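Local coordinates for HIGH affinity ribose transport protein RBSD (Bacillus subtilis, PDB 1OGD) that catalyses the interconversion of the beta-pyranose and beta-furanose forms of D-ribose in the cytoplasm, working as a homodecamer built from two pentamers, at the interface of chains A and B. Coordinates in Å, arbitrary orientation; residue numbers count along the deposited sequence, not the author numbering. Chains: chain A/B, HIGH affinity ribose transport protein RBSD.

Contact 1: the interface of chains A and B. Residues chain A 44-46, 115, 117; chain B 6-7, 57.
B:Leu7 makes its main contact through one methyl branch, CD2, which lies against the neighbouring backbone, with B:Leu7 CD2 3.4 Å from the carbonyl carbon A:Lys45 C. The same methyl is 3.8 Å from A:Lys45 CA and also touches A:Pro46, so one branch packs on the peptide joining the two residues. Both methyls of B:Leu7, CD1 and CD2, meet A:Phe117 CE1, each at 4.0 Å, in a tip-to-tip approach. CG of B:Leu7 stands anti to the backbone N (chi1 -179°), and the fork faces chain A.

A second apolar pair involves B:Val57, on helix 51-61. Its CG2 branch rests against A:Leu44 CG at 4.0 Å, the two side chains crossing obliquely, and also brushes the aliphatic CD of A:Lys45. The CG1 branch, anti to the backbone N (chi1 172°), turns instead to the main-chain carbonyl of A:Leu44, whose O is 3.7 Å away.

No nitrogen or oxygen of one chain reaches a polar atom of the other directly; the polar link runs through water 1. This water sits 2.8 Å from A:Leu44 O and accepts the backbone N-H of B:Leu7, N to water 2.9 Å, in a nearly straight bond (166° at H). The bridge thus ties together the backbones next to both apolar pairs.

Further out, A:Pro46 CB stands over the centre of the A:Phe117 ring, 4.0 Å above its plane. This intrachain packing covers one face and would steady the ring that meets B:Leu7. The A:Lys45 chain starts in the crowded position between N and the carbonyl carbon, which with an extended chi2 carries CD beside B:Val57 CG2; the chain bends beyond it, at chi3. The patch is one part of a two-fold interface between identical subunits, and it helps hold copies together within the RbsD decamer.

Contact 2: the interface of chains A and B. Residues chain A 42, 48-49, 53-54, 57; chain B 44-45, 48.
A cis peptide bond leads from A:Leu48 into A:Pro49, whereas A:Asp53, A:Thr54 and A:Val57 keep helical backbone angles within helix 51-61. Opposite them, B:Leu44, B:Lys45 and B:Leu48 belong to a loop, and B:Leu44 is the principal inserting side chain, with 81 Å² of its surface hidden by chain A.

CG of B:Leu44 is anti to the backbone N, and chi2 (54°) turns its two methyls to different walls. CD2 enters between A:Pro49 and A:Thr54: it lies 4.1 Å from A:Pro49 CB and 4.0 Å from the hydroxyl OG1 of A:Thr54, crossing the threonine at about a right angle. CD1 faces A:Leu42, touching its CD1 methyl at 4.1 Å, again nearly perpendicular. Closer to the base of the side chain, A:Val57 crosses obliquely and sets its CG2 branch 3.8 Å from B:Leu44 CG. Its CG1 branch, anti to the backbone N, turns to the main-chain carbonyl O of B:Leu44.

The carbon-to-carbon contacts of B:Leu44 are the evidence for apolar packing; in addition, no nitrogen or oxygen of one chain comes within bonding range of the other. A:Asp53 OD1 and B:Lys45 NZ are 5.8 Å apart, too far for a salt bridge, although their opposite charges may attract weakly.

The two Leu48 copies meet tip to tip with unlike torsions. Both place CG anti to N, but chi2 is 53° in chain A and -174° in chain B, a local departure from exact two-fold symmetry; the touching methyls are A:Leu48 CD1 and B:Leu48 CD2, 4.0 Å apart.

Contact 1: the interface of chains A and B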
ATOM      1  N   LEU A  44      14.929  11.714 -23.623  1.00 29.48           N
ATOM      2  CA  LEU A  44      13.893  12.406 -24.373  1.00 30.54           C
ATOM      3  C   LEU A  44      13.885  11.843 -25.791  1.00 30.58           C
ATOM      4  O   LEU A  44      12.829  11.598 -26.376  1.00 29.38           O
ATOM      5  CB  LEU A  44      14.177  13.915 -24.394  1.00 33.26           C
ATOM      6  CG  LEU A  44      13.096  14.845 -24.952  1.00 36.33           C
ATOM      7  CD1 LEU A  44      11.773  14.589 -24.248  1.00 36.90           C
ATOM      8  CD2 LEU A  44      13.525  16.294 -24.760  1.00 37.18           C
ATOM      9  N   LYS A  45      15.082  11.630 -26.327  1.00 30.28           N
ATOM     10  CA  LYS A  45      15.258  11.095 -27.672  1.00 31.59           C
ATOM     11  C   LYS A  45      16.691  10.589 -27.751  1.00 30.34           C
ATOM     12  O   LYS A  45      17.513  10.902 -26.894  1.00 28.63           O
ATOM     13  CB  LYS A  45      15.037  12.198 -28.711  1.00 35.22           C
ATOM     14  CG  LYS A  45      16.040  13.340 -28.594  1.00 39.91           C
ATOM     15  CD  LYS A  45      15.635  14.551 -29.421  1.00 44.54           C
ATOM     16  CE  LYS A  45      15.680  14.275 -30.912  1.00 46.19           C
ATOM     17  NZ  LYS A  45      15.298  15.499 -31.685  1.00 49.54           N
ATOM     18  N   PRO A  46      17.013   9.789 -28.775  1.00 30.91           N
ATOM     19  CA  PRO A  46      18.382   9.280 -28.889  1.00 31.29           C
ATOM     20  C   PRO A  46      19.412  10.410 -28.830  1.00 32.59           C
ATOM     21  O   PRO A  46      19.348  11.356 -29.610  1.00 34.15           O
ATOM     22  CB  PRO A  46      18.367   8.567 -30.236  1.00 30.44           C
ATOM     23  CG  PRO A  46      16.958   8.053 -30.311  1.00 31.77           C
ATOM     24  CD  PRO A  46      16.153   9.240 -29.837  1.00 30.07           C
ATOM     25  N   GLY A 115      19.814   9.345 -22.668  1.00 28.72           N
ATOM     26  CA  GLY A 115      19.429   9.007 -24.026  1.00 28.85           C
ATOM     27  C   GLY A 115      20.616   8.539 -24.846  1.00 30.80           C
ATOM     28  O   GLY A 115      20.530   8.445 -26.069  1.00 30.81           O
ATOM     29  N   PHE A 117      23.054   6.563 -26.896  1.00 32.98           N
ATOM     30  CA  PHE A 117      22.964   5.401 -27.772  1.00 33.17           C
ATOM     31  C   PHE A 117      24.327   4.868 -28.213  1.00 33.74           C
ATOM     32  O   PHE A 117      24.499   4.493 -29.372  1.00 34.03           O
ATOM     33  CB  PHE A 117      22.128   5.729 -29.015  1.00 33.18           C
ATOM     34  CG  PHE A 117      20.688   5.302 -28.919  1.00 34.24           C
ATOM     35  CD1 PHE A 117      19.912   5.648 -27.816  1.00 34.02           C
ATOM     36  CD2 PHE A 117      20.099   4.572 -29.948  1.00 34.51           C
ATOM     37  CE1 PHE A 117      18.567   5.275 -27.741  1.00 35.72           C
ATOM     38  CE2 PHE A 117      18.754   4.195 -29.884  1.00 35.86           C
ATOM     39  CZ  PHE A 117      17.986   4.548 -28.776  1.00 34.21           C
TER
ATOM     40  N   ILE B   6       8.024   6.846 -28.322  1.00 26.07           N
ATOM     41  CA  ILE B   6       8.859   7.709 -27.504  1.00 24.73           C
ATOM     42  C   ILE B   6       9.890   6.932 -26.689  1.00 24.92           C
ATOM     43  O   ILE B   6       9.606   5.857 -26.154  1.00 23.78           O
ATOM     44  CB  ILE B   6       7.959   8.582 -26.592  1.00 26.78           C
ATOM     45  CG1 ILE B   6       8.750   9.776 -26.062  1.00 27.06           C
ATOM     46  CG2 ILE B   6       7.367   7.732 -25.453  1.00 26.34           C
ATOM     47  CD1 ILE B   6       7.863  10.883 -25.516  1.00 27.57           C
ATOM     48  N   LEU B   7      11.100   7.477 -26.607  1.00 22.54           N
ATOM     49  CA  LEU B   7      12.191   6.835 -25.890  1.00 22.46           C
ATOM     50  C   LEU B   7      12.053   6.771 -24.369  1.00 23.02           C
ATOM     51  O   LEU B   7      12.459   5.786 -23.750  1.00 21.34           O
ATOM     52  CB  LEU B   7      13.512   7.533 -26.222  1.00 23.22           C
ATOM     53  CG  LEU B   7      14.768   6.957 -25.566  1.00 24.35           C
ATOM     54  CD1 LEU B   7      14.958   5.514 -25.999  1.00 25.61           C
ATOM     55  CD2 LEU B   7      15.982   7.795 -25.965  1.00 27.04           C
ATOM     56  N   VAL B  57       9.202  16.746 -29.483  1.00 28.19           N
ATOM     57  CA  VAL B  57       9.203  15.295 -29.371  1.00 28.27           C
ATOM     58  C   VAL B  57       7.777  14.804 -29.116  1.00 28.46           C
ATOM     59  O   VAL B  57       7.315  13.871 -29.774  1.00 27.55           O
ATOM     60  CB  VAL B  57      10.138  14.828 -28.236  1.00 29.59           C
ATOM     61  CG1 VAL B  57       9.985  13.328 -28.005  1.00 31.28           C
ATOM     62  CG2 VAL B  57      11.583  15.153 -28.600  1.00 29.14           C
TER
HETATM   63  O   HOH W   1      11.717   9.813 -28.271  1.00 29.04           O

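Contact 2: the interface of chains A and B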
ATOM      1  N   LEU A  42      15.646  10.043 -17.724  1.00 26.14           N
ATOM      2  CA  LEU A  42      15.741  11.424 -18.186  1.00 26.07           C
ATOM      3  C   LEU A  42      15.743  11.530 -19.700  1.00 27.69           C
ATOM      4  O   LEU A  42      15.687  12.635 -20.244  1.00 26.24           O
ATOM      5  CB  LEU A  42      17.026  12.077 -17.651  1.00 28.24           C
ATOM      6  CG  LEU A  42      17.236  12.133 -16.133  1.00 28.57           C
ATOM      7  CD1 LEU A  42      18.636  12.659 -15.829  1.00 29.62           C
ATOM      8  CD2 LEU A  42      16.171  13.021 -15.498  1.00 27.83           C
ATOM      9  N   LEU A  48      19.813  12.491 -26.267  1.00 35.15           N
ATOM     10  CA  LEU A  48      19.397  13.578 -25.380  1.00 34.77           C
ATOM     11  C   LEU A  48      18.628  13.060 -24.159  1.00 34.81           C
ATOM     12  O   LEU A  48      17.525  12.531 -24.292  1.00 33.07           O
ATOM     13  CB  LEU A  48      18.532  14.570 -26.166  1.00 35.35           C
ATOM     14  CG  LEU A  48      17.904  15.782 -25.468  1.00 39.04           C
ATOM     15  CD1 LEU A  48      18.963  16.579 -24.722  1.00 39.50           C
ATOM     16  CD2 LEU A  48      17.216  16.653 -26.508  1.00 37.44           C
ATOM     17  N   PRO A  49      19.202  13.211 -22.951  1.00 33.85           N
ATOM     18  CA  PRO A  49      20.504  13.823 -22.666  1.00 33.63           C
ATOM     19  C   PRO A  49      21.638  12.865 -22.969  1.00 34.56           C
ATOM     20  O   PRO A  49      21.442  11.649 -23.015  1.00 34.09           O
ATOM     21  CB  PRO A  49      20.444  14.131 -21.168  1.00 34.33           C
ATOM     22  CG  PRO A  49      19.017  13.828 -20.752  1.00 35.76           C
ATOM     23  CD  PRO A  49      18.561  12.775 -21.703  1.00 33.55           C
ATOM     24  N   ASP A  53      26.922  14.885 -20.640  1.00 34.73           N
ATOM     25  CA  ASP A  53      26.203  15.964 -19.982  1.00 34.47           C
ATOM     26  C   ASP A  53      25.656  15.551 -18.629  1.00 33.40           C
ATOM     27  O   ASP A  53      25.754  16.304 -17.659  1.00 31.95           O
ATOM     28  CB  ASP A  53      25.064  16.471 -20.863  1.00 37.02           C
ATOM     29  CG  ASP A  53      25.569  17.169 -22.107  1.00 40.95           C
ATOM     30  OD1 ASP A  53      26.637  17.814 -22.028  1.00 44.48           O
ATOM     31  OD2 ASP A  53      24.899  17.087 -23.156  1.00 42.40           O
ATOM     32  N   THR A  54      25.090  14.353 -18.555  1.00 30.35           N
ATOM     33  CA  THR A  54      24.535  13.881 -17.297  1.00 28.59           C
ATOM     34  C   THR A  54      25.630  13.666 -16.253  1.00 27.85           C
ATOM     35  O   THR A  54      25.497  14.089 -15.108  1.00 27.97           O
ATOM     36  CB  THR A  54      23.741  12.579 -17.510  1.00 28.45           C
ATOM     37  OG1 THR A  54      22.733  12.806 -18.504  1.00 28.39           O
ATOM     38  CG2 THR A  54      23.062  12.144 -16.216  1.00 27.74           C
ATOM     39  N   VAL A  57      26.907  17.025 -14.726  1.00 30.38           N
ATOM     40  CA  VAL A  57      26.035  17.621 -13.722  1.00 30.27           C
ATOM     41  C   VAL A  57      26.160  16.886 -12.392  1.00 31.00           C
ATOM     42  O   VAL A  57      26.280  17.512 -11.335  1.00 31.18           O
ATOM     43  CB  VAL A  57      24.557  17.592 -14.168  1.00 30.78           C
ATOM     44  CG1 VAL A  57      23.664  18.095 -13.038  1.00 30.50           C
ATOM     45  CG2 VAL A  57      24.368  18.465 -15.397  1.00 30.62           C
TER
ATOM     46  N   LEU B  44      17.614  18.665 -16.134  1.00 30.15           N
ATOM     47  CA  LEU B  44      18.969  18.264 -15.776  1.00 31.22           C
ATOM     48  C   LEU B  44      19.666  19.493 -15.203  1.00 32.15           C
ATOM     49  O   LEU B  44      20.367  19.418 -14.195  1.00 33.13           O
ATOM     50  CB  LEU B  44      19.713  17.750 -17.010  1.00 33.05           C
ATOM     51  CG  LEU B  44      21.102  17.137 -16.812  1.00 35.15           C
ATOM     52  CD1 LEU B  44      21.044  16.029 -15.776  1.00 35.17           C
ATOM     53  CD2 LEU B  44      21.604  16.592 -18.140  1.00 35.77           C
ATOM     54  N   LYS B  45      19.448  20.626 -15.861  1.00 32.84           N
ATOM     55  CA  LYS B  45      20.004  21.904 -15.449  1.00 32.91           C
ATOM     56  C   LYS B  45      19.231  22.978 -16.202  1.00 31.90           C
ATOM     57  O   LYS B  45      18.521  22.677 -17.154  1.00 33.51           O
ATOM     58  CB  LYS B  45      21.497  21.976 -15.776  1.00 35.04           C
ATOM     59  CG  LYS B  45      21.842  21.902 -17.243  1.00 37.83           C
ATOM     60  CD  LYS B  45      23.342  22.089 -17.421  1.00 42.54           C
ATOM     61  CE  LYS B  45      23.715  22.303 -18.874  1.00 45.29           C
ATOM     62  NZ  LYS B  45      25.179  22.558 -19.023  1.00 47.70           N
ATOM     63  N   LEU B  48      18.045  22.756 -19.950  1.00 33.41           N
ATOM     64  CA  LEU B  48      18.182  21.394 -20.476  1.00 33.38           C
ATOM     65  C   LEU B  48      17.287  20.409 -19.710  1.00 32.09           C
ATOM     66  O   LEU B  48      17.494  20.168 -18.520  1.00 31.98           O
ATOM     67  CB  LEU B  48      19.643  20.940 -20.372  1.00 34.91           C
ATOM     68  CG  LEU B  48      20.193  19.863 -21.321  1.00 38.40           C
ATOM     69  CD1 LEU B  48      21.611  19.510 -20.895  1.00 38.17           C
ATOM     70  CD2 LEU B  48      19.322  18.613 -21.300  1.00 40.60           C
TER

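The C-alpha centres of contact 1 and contact 2 lie about 12 Å apart in the same two-fold interface. Leu44, Lys45 and Val57 occur in both with chains exchanged, so the packing of Val57 against Leu44 is one interaction taken from both sides of the symmetry relation. Contact 1 extends it outward to the N-terminal segment of the partner; contact 2 extends it to the facing Leu48 pair. Their centres are about 32 and 24 Å from A:His20, the inferred proton donor, which is consistent with an assembly role; these distances say nothing about the His20 of other copies.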